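Local coordinates for single-stranded DNA-binding protein (PDB 1Z9F) that probably binds single-stranded DNA, as a homotetrameric member of the SSB family with an OB fold, at residues A74-A77 with R78-T82. Numbering follows the deposited sequence.
Sequences AEFA and RTYLT
A77 and L81 meet on the buried side at the C-terminal end of helix 71-80, the single helix modelled in this OB-fold domain, which follows strand 62-70 and leads on to strand 86-96. Methyl CD1 of L81 lies 3.8 Å from CB of A77, while its other methyl, CD2, reaches the ring of F76, 3.9 Å from CE1. With CG anti to its own carbonyl carbon (chi1 -53°), L81 folds its branch back along the preceding turn. The same side chain packs on L25, F43, V116 and F118, and A77 rests on T41 and T69, so this side of the helix closes against strands from across the sheet.

The backbone bonds record how the helix ends. R78 N and T79 N bond to the carbonyls of A74 and E75 in regular helical fashion, and A74 O also accepts from T41 OG1. Y80 N makes a weak bond to F76 O and a second one to A77 O, 3.2 Å away, approaching from above that carbonyl's plane. A77 O is thus gripped twice, because L81 N also donates to it at 2.7 Å; L81 is the first residue to leave helical geometry.

The outer flank is looser and faces solvent. E75 is exposed there, T79 OG1 gives only a weak bond to E75 O, and at the margin the end of the R78 chain leads away from the preceding turn. F76 and Y80 border this side, their planes 25° apart but slid so far that the rings barely overlap, with centroids 5.6 Å apart. F76 CD2 still touches Y80 CD2 at 3.7 Å, and F76 O lies in the plane of the tyrosine ring, 3.3 Å from Y80 CD2 at its edge.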
loop_
_atom_site.group_PDB
_atom_site.type_symbol
_atom_site.label_atom_id
_atom_site.label_comp_id
_atom_site.label_asym_id
_atom_site.label_seq_id
_atom_site.Cartn_x
_atom_site.Cartn_y
_atom_site.Cartn_z
ATOM N N ALA A 74 10.259 2.886 16.310
ATOM C CA ALA A 74 9.257 2.484 17.317
ATOM C C ALA A 74 9.399 3.349 18.549
ATOM O O ALA A 74 8.417 3.894 19.034
ATOM C CB ALA A 74 9.404 1.016 17.692
ATOM N N GLU A 75 10.633 3.484 19.032
ATOM C CA GLU A 75 10.920 4.316 20.199
ATOM C C GLU A 75 10.512 5.762 19.940
ATOM O O GLU A 75 9.812 6.366 20.757
ATOM C CB GLU A 75 12.407 4.264 20.580
ATOM C CG GLU A 75 12.906 2.899 21.015
ATOM C CD GLU A 75 14.383 2.904 21.349
ATOM O OE1 GLU A 75 14.771 3.623 22.298
ATOM O OE2 GLU A 75 15.151 2.183 20.671
ATOM N N PHE A 76 10.955 6.314 18.812
ATOM C CA PHE A 76 10.559 7.667 18.419
ATOM C C PHE A 76 9.040 7.778 18.334
ATOM O O PHE A 76 8.458 8.761 18.791
ATOM C CB PHE A 76 11.190 8.076 17.080
ATOM C CG PHE A 76 10.423 9.159 16.358
ATOM C CD1 PHE A 76 9.449 8.832 15.424
ATOM C CD2 PHE A 76 10.653 10.498 16.638
ATOM C CE1 PHE A 76 8.719 9.820 14.788
ATOM C CE2 PHE A 76 9.936 11.496 15.990
ATOM C CZ PHE A 76 8.969 11.157 15.067
ATOM N N ALA A 77 8.403 6.761 17.755
ATOM C CA ALA A 77 6.963 6.802 17.509
ATOM C C ALA A 77 6.214 6.956 18.812
ATOM O O ALA A 77 5.543 7.956 19.039
ATOM C CB ALA A 77 6.484 5.551 16.765
ATOM N N ARG A 78 6.373 5.969 19.677
ATOM C CA ARG A 78 5.729 5.966 20.997
ATOM C C ARG A 78 5.993 7.211 21.860
ATOM O O ARG A 78 5.051 7.765 22.424
ATOM C CB ARG A 78 6.123 4.716 21.756
ATOM C CG ARG A 78 5.581 4.687 23.157
ATOM C CD ARG A 78 4.043 4.536 23.194
ATOM N NE ARG A 78 3.467 4.860 24.505
ATOM C CZ ARG A 78 3.752 4.241 25.644
ATOM N NH1 ARG A 78 4.639 3.256 25.694
ATOM N NH2 ARG A 78 3.148 4.621 26.763
ATOM N N THR A 79 7.239 7.667 21.945
ATOM C CA THR A 79 7.549 8.811 22.821
ATOM C C THR A 79 7.233 10.185 22.206
ATOM O O THR A 79 7.293 11.194 22.909
ATOM C CB THR A 79 9.021 8.796 23.398
ATOM O OG1 THR A 79 9.959 9.321 22.456
ATOM C CG2 THR A 79 9.453 7.396 23.819
ATOM N N TYR A 80 6.896 10.235 20.918
ATOM C CA TYR A 80 6.575 11.514 20.261
ATOM C C TYR A 80 5.214 11.590 19.556
ATOM O O TYR A 80 4.614 12.660 19.537
ATOM C CB TYR A 80 7.702 11.930 19.310
ATOM C CG TYR A 80 8.993 12.247 20.032
ATOM C CD1 TYR A 80 9.192 13.486 20.623
ATOM C CD2 TYR A 80 10.004 11.299 20.140
ATOM C CE1 TYR A 80 10.367 13.779 21.291
ATOM C CE2 TYR A 80 11.180 11.579 20.808
ATOM C CZ TYR A 80 11.360 12.818 21.385
ATOM O OH TYR A 80 12.540 13.085 22.060
ATOM N N LEU A 81 4.720 10.484 18.995
ATOM C CA LEU A 81 3.455 10.507 18.225
ATOM C C LEU A 81 2.208 10.433 19.116
ATOM O O LEU A 81 2.146 9.615 20.034
ATOM C CB LEU A 81 3.394 9.354 17.213
ATOM C CG LEU A 81 4.547 9.154 16.230
ATOM C CD1 LEU A 81 4.161 8.122 15.171
ATOM C CD2 LEU A 81 4.949 10.452 15.576
ATOM N N THR A 82 1.215 11.278 18.827
ATOM C CA THR A 82 -0.086 11.236 19.519
ATOM C C THR A 82 -1.234 11.418 18.518
ATOM O O THR A 82 -1.021 11.894 17.411
ATOM C CB THR A 82 -0.191 12.307 20.638
ATOM O OG1 THR A 82 -0.149 13.622 20.068
ATOM C CG2 THR A 82 0.938 12.156 21.639
#